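Local coordinates for protein putative thioesterase yhdA (Lactococcus lactis subsp. lactis, PDB 3GEK) that probably hydrolyses acyl-CoA thioesters, as a hotdog-fold member of the PaaI thioesterase family, possibly with 1,4-dihydroxy-2-naphthoyl-CoA as substrate, at residues 5-10 with 32-37; 28-33 with 93-98; 104-109 with 125-130. The protein carries 7 engineered substitutions. One frame throughout, in Å; residues are numbered along the deposited sequence. Where two conformers were deposited one is given.

Contact 1 (5-10 with 32-37); sequences DQLNIT and SKMILS
Met34 sends CG anti to its backbone N (chi1 178°), while Ile9 holds CG1 anti to its carbonyl carbon (chi1 -50°); the two chains then cross obliquely, Ile9 CD1 lying 3.8 Å from the selenium, SE, of Met34. Leu7 completes this apolar group, its CG 4.1 Å from SE of Met34. Long, flexible or branched side chains suit this face because it packs on helix 49-68, where Leu55 touches both Ile9 and Met34 and Ile58 touches Leu7. The backbones form a short antiparallel pairing at the edge of the hotdog sheet, strand 9-10 lying against strand 28-35 just after helix 3-6. Lys33 and Thr10 make the hydrogen-bonded pair: Thr10 N gives a nearly straight bond of 2.7 Å to Lys33 O, and Lys33 N returns one to Thr10 O. Ile35 N reaches Asn8 O at 3.2 Å. Asn8, with positive phi, leaves the helix here, a conformation that asparagine tolerates better than most residues. Asn8 ND2 lies 3.4 Å from Ile35 CB and donates to a water that in turn donates to Ile35 O. The Lys33 chain bends at its last torsion, and NZ forms a salt bridge with Asp11.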
loop_
_atom_site.group_PDB
_atom_site.type_symbol
_atom_site.label_atom_id
_atom_site.label_comp_id
_atom_site.label_asym_id
_atom_site.label_seq_id
_atom_site.Cartn_x
_atom_site.Cartn_y
_atom_site.Cartn_z
ATOM N N ASP A 5 13.731 -8.540 -20.133
ATOM C CA ASP A 5 14.844 -8.112 -20.973
ATOM C C ASP A 5 14.492 -6.872 -21.791
ATOM O O ASP A 5 15.328 -5.985 -21.973
ATOM C CB ASP A 5 15.307 -9.249 -21.897
ATOM C CG ASP A 5 15.768 -10.484 -21.133
ATOM O OD1 ASP A 5 16.265 -10.353 -19.991
ATOM O OD2 ASP A 5 15.633 -11.598 -21.688
ATOM N N GLN A 6 13.251 -6.806 -22.268
ATOM C CA GLN A 6 12.794 -5.664 -23.068
ATOM C C GLN A 6 12.704 -4.368 -22.259
ATOM O O GLN A 6 12.784 -3.276 -22.819
ATOM C CB GLN A 6 11.461 -5.970 -23.754
ATOM C CG GLN A 6 11.583 -6.955 -24.903
ATOM C CD GLN A 6 10.316 -7.058 -25.724
ATOM O OE1 GLN A 6 9.703 -8.121 -25.801
ATOM N NE2 GLN A 6 9.915 -5.953 -26.340
ATOM N N LEU A 7 12.557 -4.501 -20.943
ATOM C CA LEU A 7 12.586 -3.358 -20.032
ATOM C C LEU A 7 13.914 -2.594 -20.102
ATOM O O LEU A 7 13.962 -1.407 -19.789
ATOM C CB LEU A 7 12.301 -3.813 -18.597
ATOM C CG LEU A 7 10.955 -3.567 -17.890
ATOM C CD1 LEU A 7 9.859 -2.919 -18.745
ATOM C CD2 LEU A 7 10.453 -4.851 -17.248
ATOM N N ASN A 8 14.976 -3.276 -20.534
ATOM C CA ASN A 8 16.308 -2.673 -20.663
ATOM C C ASN A 8 16.811 -2.096 -19.331
ATOM O O ASN A 8 17.115 -0.905 -19.223
ATOM C CB ASN A 8 16.317 -1.611 -21.781
ATOM C CG ASN A 8 17.713 -1.327 -22.325
ATOM O OD1 ASN A 8 18.705 -1.927 -21.907
ATOM N ND2 ASN A 8 17.787 -0.404 -23.272
ATOM N N ILE A 9 16.873 -2.953 -18.316
ATOM C CA ILE A 9 17.459 -2.595 -17.024
ATOM C C ILE A 9 18.985 -2.615 -17.150
ATOM O O ILE A 9 19.564 -3.628 -17.538
ATOM C CB ILE A 9 17.009 -3.558 -15.884
ATOM C CG1 ILE A 9 15.481 -3.745 -15.853
ATOM C CG2 ILE A 9 17.554 -3.116 -14.528
ATOM C CD1 ILE A 9 14.662 -2.488 -16.069
ATOM N N THR A 10 19.624 -1.492 -16.832
ATOM C CA THR A 10 21.075 -1.352 -16.966
ATOM C C THR A 10 21.745 -1.009 -15.626
ATOM O O THR A 10 21.079 -0.608 -14.676
ATOM C CB THR A 10 21.440 -0.264 -18.004
ATOM O OG1 THR A 10 20.480 -0.264 -19.065
ATOM C CG2 THR A 10 22.812 -0.517 -18.597
ATOM N N SER A 32 20.300 1.075 -10.145
ATOM C CA SER A 32 20.076 0.640 -11.522
ATOM C C SER A 32 19.512 1.770 -12.368
ATOM O O SER A 32 19.094 2.805 -11.852
ATOM C CB SER A 32 19.134 -0.567 -11.587
ATOM O OG SER A 32 17.815 -0.210 -11.221
ATOM N N LYS A 33 19.512 1.557 -13.677
ATOM C CA LYS A 33 18.906 2.480 -14.617
ATOM C C LYS A 33 17.992 1.683 -15.531
ATOM O O LYS A 33 18.199 0.482 -15.736
ATOM C CB LYS A 33 19.974 3.212 -15.440
ATOM C CG LYS A 33 20.928 4.063 -14.618
ATOM C CD LYS A 33 21.770 4.978 -15.488
ATOM C CE LYS A 33 22.821 5.720 -14.661
ATOM N NZ LYS A 33 23.885 4.803 -14.155
HETATM N N MSE A 34 16.972 2.347 -16.059
HETATM C CA MSE A 34 16.155 1.766 -17.110
HETATM C C MSE A 34 16.116 2.709 -18.304
HETATM O O MSE A 34 15.631 3.835 -18.195
HETATM C CB MSE A 34 14.742 1.463 -16.608
HETATM C CG MSE A 34 13.828 0.892 -17.684
HETATM SE SE MSE A 34 12.168 0.205 -16.949
HETATM C CE MSE A 34 11.279 1.918 -16.587
ATOM N N ILE A 35 16.629 2.243 -19.424
ATOM C CA ILE A 35 16.694 3.039 -20.647
ATOM C C ILE A 35 15.372 2.961 -21.409
ATOM O O ILE A 35 14.938 1.880 -21.803
ATOM C CB ILE A 35 17.847 2.584 -21.561
ATOM C CG1 ILE A 35 19.134 2.393 -20.746
ATOM C CG2 ILE A 35 18.037 3.573 -22.719
ATOM C CD1 ILE A 35 20.253 1.697 -21.513
ATOM N N LEU A 36 14.757 4.121 -21.627
ATOM C CA LEU A 36 13.396 4.193 -22.168
ATOM C C LEU A 36 13.323 4.249 -23.690
ATOM O O LEU A 36 14.140 4.898 -24.348
ATOM C CB LEU A 36 12.627 5.378 -21.552
ATOM C CG LEU A 36 12.621 5.467 -20.015
ATOM C CD1 LEU A 36 11.972 6.756 -19.532
ATOM C CD2 LEU A 36 11.934 4.267 -19.399
ATOM N N SER A 37 12.335 3.537 -24.226
ATOM C CA SER A 37 11.899 3.649 -25.619
ATOM C C SER A 37 10.375 3.680 -25.621
ATOM O O SER A 37 9.760 3.804 -24.559
ATOM C CB SER A 37 12.392 2.456 -26.439
ATOM O OG SER A 37 11.718 1.268 -26.055
HETATM O O HOH W 1 15.387 1.056 -24.342
#

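Contact 2 (28-33 with 93-98); sequences YKFSSK and VNARGL. Engineered in segment 93-98: Arg96 (natural residue Cys).
Gly97 lies against one face of the ring of Phe30, its CA 3.8 Å from the ring centroid and 24° off the normal, a CH-pi contact over the face. Gly97 N also sits over the middle of that face. With only hydrogens on its CA, Gly97 lets the phenyl group lie flat across the neighbouring strand. Phe30 reaches this position with CG between its backbone N and carbonyl carbon (chi1 77°). Beside the ring, the backbones are joined by Gly97 N to Phe30 O at 2.9 Å and by Phe30 N to Gly97 O. Further along, Ala95 N donates to Ser32 O at 3.0 Å, and the hydroxyl of Ser32 donates to Ala95 O at 3.3 Å. The methyl of Ala95, its CB 3.5 Å from Ser32 OG, packs against that hydroxyl.

On the other face, Lys33 and Asn94 run side by side, Lys33 CG 3.5 Å from Asn94 ND2. The aliphatic part of Lys29 crosses Leu98, with Lys29 CG 4.0 Å from Leu98 CD1. The engineered Arg96 extends past Ser31, its guanidinium plane lying over Asn94 CB.

In the next shell, Thr59 and Ala63 of helix 49-68 cover Phe30, and Trp109 meets its ring edge-to-face; this is the helix wrapped by the sheet in the hotdog fold. On the Lys29 and Lys33 face, Asp17 forms a salt bridge with Lys29 NZ and Asp11 with Lys33 NZ. Chemically, the two faces divide: the aromatic face is buried against the helix, where the Ser32 hydroxyl is satisfied by a backbone carbonyl, whereas the opposite face carries lysines whose charges are met by aspartates, and the engineered Arg96 adds a further charge there, met by Glu118.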
loop_
_atom_site.group_PDB
_atom_site.type_symbol
_atom_site.label_atom_id
_atom_site.label_comp_id
_atom_site.label_asym_id
_atom_site.label_seq_id
_atom_site.Cartn_x
_atom_site.Cartn_y
_atom_site.Cartn_z
ATOM N N TYR A 28 21.853 -2.508 3.346
ATOM C CA TYR A 28 21.896 -2.933 1.950
ATOM C C TYR A 28 21.155 -1.965 1.037
ATOM O O TYR A 28 20.051 -1.511 1.349
ATOM C CB TYR A 28 21.309 -4.339 1.800
ATOM C CG TYR A 28 22.196 -5.433 2.347
ATOM C CD1 TYR A 28 23.191 -6.008 1.559
ATOM C CD2 TYR A 28 22.041 -5.896 3.653
ATOM C CE1 TYR A 28 24.018 -7.021 2.058
ATOM C CE2 TYR A 28 22.864 -6.908 4.162
ATOM C CZ TYR A 28 23.849 -7.462 3.358
ATOM O OH TYR A 28 24.662 -8.460 3.853
ATOM N N LYS A 29 21.785 -1.658 -0.090
ATOM C CA LYS A 29 21.211 -0.786 -1.096
ATOM C C LYS A 29 21.405 -1.409 -2.474
ATOM O O LYS A 29 22.285 -2.252 -2.654
ATOM C CB LYS A 29 21.883 0.585 -1.062
ATOM C CG LYS A 29 21.556 1.429 0.158
ATOM C CD LYS A 29 22.479 2.640 0.233
ATOM C CE LYS A 29 22.084 3.567 1.371
ATOM N NZ LYS A 29 23.072 4.673 1.535
ATOM N N PHE A 30 20.570 -1.000 -3.429
ATOM C CA PHE A 30 20.832 -1.262 -4.844
ATOM C C PHE A 30 20.651 -0.020 -5.713
ATOM O O PHE A 30 19.970 0.931 -5.327
ATOM C CB PHE A 30 20.030 -2.457 -5.389
ATOM C CG PHE A 30 18.577 -2.166 -5.661
ATOM C CD1 PHE A 30 18.178 -1.569 -6.857
ATOM C CD2 PHE A 30 17.603 -2.523 -4.740
ATOM C CE1 PHE A 30 16.836 -1.307 -7.112
ATOM C CE2 PHE A 30 16.256 -2.282 -4.997
ATOM C CZ PHE A 30 15.874 -1.671 -6.184
ATOM N N SER A 31 21.296 -0.053 -6.876
ATOM C CA SER A 31 21.219 0.978 -7.899
ATOM C C SER A 31 20.936 0.322 -9.249
ATOM O O SER A 31 21.311 -0.834 -9.478
ATOM C CB SER A 31 22.555 1.712 -7.996
ATOM O OG SER A 31 22.527 2.930 -7.290
ATOM N N SER A 32 20.300 1.075 -10.145
ATOM C CA SER A 32 20.076 0.640 -11.522
ATOM C C SER A 32 19.512 1.770 -12.368
ATOM O O SER A 32 19.094 2.805 -11.852
ATOM C CB SER A 32 19.134 -0.567 -11.587
ATOM O OG SER A 32 17.815 -0.210 -11.221
ATOM N N LYS A 33 19.512 1.557 -13.677
ATOM C CA LYS A 33 18.906 2.480 -14.617
ATOM C C LYS A 33 17.992 1.683 -15.531
ATOM O O LYS A 33 18.199 0.482 -15.736
ATOM C CB LYS A 33 19.974 3.212 -15.440
ATOM C CG LYS A 33 20.928 4.063 -14.618
ATOM C CD LYS A 33 21.770 4.978 -15.488
ATOM C CE LYS A 33 22.821 5.720 -14.661
ATOM N NZ LYS A 33 23.885 4.803 -14.155
ATOM N N VAL A 93 15.485 6.475 -16.473
ATOM C CA VAL A 93 15.208 6.679 -15.054
ATOM C C VAL A 93 16.156 5.841 -14.182
ATOM O O VAL A 93 16.683 4.814 -14.626
ATOM C CB VAL A 93 13.742 6.322 -14.675
ATOM C CG1 VAL A 93 12.748 7.299 -15.321
ATOM C CG2 VAL A 93 13.415 4.865 -15.024
ATOM N N ASN A 94 16.352 6.284 -12.943
ATOM C CA ASN A 94 17.088 5.522 -11.945
ATOM C C ASN A 94 16.131 4.817 -11.007
ATOM O O ASN A 94 15.089 5.363 -10.656
ATOM C CB ASN A 94 17.984 6.442 -11.116
ATOM C CG ASN A 94 18.906 7.266 -11.960
ATOM O OD1 ASN A 94 18.671 8.456 -12.180
ATOM N ND2 ASN A 94 19.965 6.642 -12.453
ATOM N N ALA A 95 16.477 3.595 -10.621
ATOM C CA ALA A 95 15.783 2.910 -9.539
ATOM C C ALA A 95 16.812 2.598 -8.464
ATOM O O ALA A 95 17.804 1.908 -8.723
ATOM C CB ALA A 95 15.108 1.640 -10.037
ATOM N N ARG A 96 16.592 3.143 -7.270
ATOM C CA ARG A 96 17.520 2.961 -6.155
ATOM C C ARG A 96 16.746 2.411 -4.977
ATOM O O ARG A 96 15.641 2.880 -4.674
ATOM C CB ARG A 96 18.192 4.282 -5.766
ATOM C CG ARG A 96 19.035 4.903 -6.865
ATOM C CD ARG A 96 19.855 6.051 -6.316
ATOM N NE ARG A 96 20.696 6.678 -7.333
ATOM C CZ ARG A 96 20.326 7.710 -8.089
ATOM N NH1 ARG A 96 19.119 8.243 -7.959
ATOM N NH2 ARG A 96 21.171 8.211 -8.979
ATOM N N GLY A 97 17.324 1.405 -4.331
ATOM C CA GLY A 97 16.658 0.705 -3.251
ATOM C C GLY A 97 17.414 0.796 -1.947
ATOM O O GLY A 97 18.639 0.872 -1.934
ATOM N N LEU A 98 16.660 0.803 -0.855
ATOM C CA LEU A 98 17.192 0.674 0.489
ATOM C C LEU A 98 16.458 -0.468 1.179
ATOM O O LEU A 98 15.229 -0.486 1.213
ATOM C CB LEU A 98 16.987 1.979 1.270
ATOM C CG LEU A 98 17.290 1.983 2.773
ATOM C CD1 LEU A 98 18.776 1.771 3.030
ATOM C CD2 LEU A 98 16.824 3.283 3.417
#

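Contact 3 (104-109 with 125-130); sequences KRNHVW and TVVNAL
Leu130 lies over one face of the His107 imidazole, the two side chains crossing at about a right angle. His107 CG is anti to its carbonyl carbon (chi1 -80°), which places the ring beside Leu130. Leu130 CD1 sits 3.9 Å from the ring centroid, 16° off the normal, in a CH-pi contact, while CD2 comes 3.8 Å from His107 NE2; a branched leucine suits the place because its two methyls spread across a flat ring. Next along the same face, the Trp109 indole and Asn128 amide planes are turned 62° apart, with Asn128 ND2 3.9 Å from Trp109 CD1. On the other face, Val108 CG1 meets Thr125 CG2, and Asn106 ND2 gives a bent bond to Asn128 O at 3.1 Å. That carbonyl also accepts from His107 N, the donors arriving from opposite faces of its plane. The backbones belong to the hotdog hairpin of strands 106-115 and 120-131. Asn82 and Leu84 of one neighbouring subunit and Gln77 of another pack on the Asn106 and Val108 face. Ser64 OG of helix 49-68 bonds Trp109 NE1, Asn128 ND2 and His107 ND1, consistent with accepting from the first two and donating to ND1, while His107 NE2 bonds Asn102 OD1.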
loop_
_atom_site.group_PDB
_atom_site.type_symbol
_atom_site.label_atom_id
_atom_site.label_comp_id
_atom_site.label_asym_id
_atom_site.label_seq_id
_atom_site.Cartn_x
_atom_site.Cartn_y
_atom_site.Cartn_z
ATOM N N LYS A 104 13.897 -12.917 8.272
ATOM C CA LYS A 104 14.209 -14.314 7.995
ATOM C C LYS A 104 13.413 -14.829 6.795
ATOM O O LYS A 104 13.929 -15.610 5.992
ATOM C CB LYS A 104 13.939 -15.177 9.234
ATOM C CG LYS A 104 14.905 -16.349 9.420
ATOM C CD LYS A 104 16.120 -15.971 10.280
ATOM C CE LYS A 104 17.276 -15.395 9.454
ATOM N NZ LYS A 104 18.076 -16.462 8.780
ATOM N N ARG A 105 12.171 -14.352 6.671
ATOM C CA ARG A 105 11.221 -14.795 5.643
ATOM C C ARG A 105 10.852 -13.714 4.615
ATOM O O ARG A 105 10.347 -14.024 3.530
ATOM C CB ARG A 105 9.947 -15.318 6.317
ATOM C CG ARG A 105 9.327 -14.345 7.318
ATOM C CD ARG A 105 8.602 -15.078 8.438
ATOM N NE ARG A 105 8.578 -14.291 9.669
ATOM C CZ ARG A 105 9.487 -14.372 10.639
ATOM N NH1 ARG A 105 10.512 -15.210 10.538
ATOM N NH2 ARG A 105 9.372 -13.609 11.717
ATOM N N ASN A 106 11.072 -12.447 4.979
ATOM C CA ASN A 106 10.739 -11.306 4.116
ATOM C C ASN A 106 11.862 -10.276 3.975
ATOM O O ASN A 106 12.559 -9.982 4.944
ATOM C CB ASN A 106 9.492 -10.585 4.639
ATOM C CG ASN A 106 8.212 -11.387 4.442
ATOM O OD1 ASN A 106 7.258 -11.240 5.210
ATOM N ND2 ASN A 106 8.179 -12.228 3.411
ATOM N N HIS A 107 12.027 -9.732 2.772
ATOM C CA HIS A 107 12.803 -8.504 2.575
ATOM C C HIS A 107 11.839 -7.370 2.271
ATOM O O HIS A 107 10.920 -7.541 1.472
ATOM C CB HIS A 107 13.810 -8.630 1.426
ATOM C CG HIS A 107 15.070 -9.359 1.786
ATOM N ND1 HIS A 107 15.957 -9.813 0.835
ATOM C CD2 HIS A 107 15.586 -9.723 2.986
ATOM C CE1 HIS A 107 16.969 -10.418 1.431
ATOM N NE2 HIS A 107 16.766 -10.380 2.737
ATOM N N VAL A 108 12.040 -6.221 2.911
ATOM C CA VAL A 108 11.236 -5.034 2.609
ATOM C C VAL A 108 12.142 -3.953 2.039
ATOM O O VAL A 108 13.032 -3.448 2.734
ATOM C CB VAL A 108 10.474 -4.499 3.845
ATOM C CG1 VAL A 108 9.545 -3.363 3.455
ATOM C CG2 VAL A 108 9.688 -5.620 4.529
ATOM N N TRP A 109 11.923 -3.622 0.769
ATOM C CA TRP A 109 12.730 -2.616 0.064
ATOM C C TRP A 109 11.989 -1.304 -0.083
ATOM O O TRP A 109 10.805 -1.284 -0.437
ATOM C CB TRP A 109 13.114 -3.104 -1.336
ATOM C CG TRP A 109 14.134 -4.183 -1.356
ATOM C CD1 TRP A 109 13.905 -5.525 -1.443
ATOM C CD2 TRP A 109 15.558 -4.021 -1.301
ATOM N NE1 TRP A 109 15.099 -6.209 -1.449
ATOM C CE2 TRP A 109 16.127 -5.310 -1.359
ATOM C CE3 TRP A 109 16.406 -2.908 -1.214
ATOM C CZ2 TRP A 109 17.512 -5.523 -1.321
ATOM C CZ3 TRP A 109 17.784 -3.120 -1.182
ATOM C CH2 TRP A 109 18.319 -4.419 -1.238
ATOM N N THR A 125 7.404 0.656 -2.492
ATOM C CA THR A 125 7.838 -0.313 -1.492
ATOM C C THR A 125 7.525 -1.719 -1.991
ATOM O O THR A 125 6.413 -1.988 -2.453
ATOM C CB THR A 125 7.163 -0.069 -0.120
ATOM O OG1 THR A 125 7.513 1.237 0.352
ATOM C CG2 THR A 125 7.642 -1.092 0.909
ATOM N N VAL A 126 8.521 -2.596 -1.919
ATOM C CA VAL A 126 8.357 -3.988 -2.329
ATOM C C VAL A 126 8.662 -4.919 -1.165
ATOM O O VAL A 126 9.721 -4.811 -0.529
ATOM C CB VAL A 126 9.292 -4.358 -3.525
ATOM C CG1 VAL A 126 9.129 -5.821 -3.896
ATOM C CG2 VAL A 126 9.018 -3.469 -4.732
ATOM N N VAL A 127 7.733 -5.829 -0.888
ATOM C CA VAL A 127 7.978 -6.912 0.052
ATOM C C VAL A 127 8.219 -8.198 -0.743
ATOM O O VAL A 127 7.375 -8.598 -1.546
ATOM C CB VAL A 127 6.794 -7.120 1.040
ATOM C CG1 VAL A 127 7.113 -8.214 2.040
ATOM C CG2 VAL A 127 6.440 -5.818 1.749
ATOM N N ASN A 128 9.379 -8.816 -0.530
ATOM C CA ASN A 128 9.705 -10.097 -1.137
ATOM C C ASN A 128 9.537 -11.238 -0.129
ATOM O O ASN A 128 9.868 -11.092 1.049
ATOM C CB ASN A 128 11.149 -10.098 -1.661
ATOM C CG ASN A 128 11.339 -9.248 -2.919
ATOM O OD1 ASN A 128 10.409 -9.042 -3.707
ATOM N ND2 ASN A 128 12.561 -8.766 -3.118
ATOM N N ALA A 129 9.023 -12.372 -0.595
ATOM C CA ALA A 129 9.037 -13.596 0.198
ATOM C C ALA A 129 10.338 -14.332 -0.073
ATOM O O ALA A 129 10.793 -14.402 -1.217
ATOM C CB ALA A 129 7.837 -14.481 -0.134
ATOM N N LEU A 130 10.940 -14.861 0.988
ATOM C CA LEU A 130 12.217 -15.562 0.895
ATOM C C LEU A 130 12.006 -17.073 0.949
ATOM O O LEU A 130 11.549 -17.605 1.965
ATOM C CB LEU A 130 13.150 -15.107 2.024
ATOM C CG LEU A 130 14.129 -13.939 1.841
ATOM C CD1 LEU A 130 13.654 -12.856 0.877
ATOM C CD2 LEU A 130 14.494 -13.343 3.196
#

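All three contacts belong to one curved antiparallel sheet around helix 49-68. Contacts 1 and 2 share Ser32 and Lys33: strand 28-35 pairs with 9-10 along one edge and with 92-102 along the other, and Met34 N approaches Val93 O at 2.9 Å, probably a hydrogen bond. Contacts 2 and 3, their centres about 16 Å apart, are linked by Trp109, whose CZ3 is 3.6 Å from Phe30 CD2 and whose CE3 is 3.4 Å from Leu98 C, so the buried faces of both meet against the helix. Contacts 1 and 3 do not touch, their centres being about 23 Å apart on opposite sides of the chain's centre. Together the contacts form part of the frame of the fold.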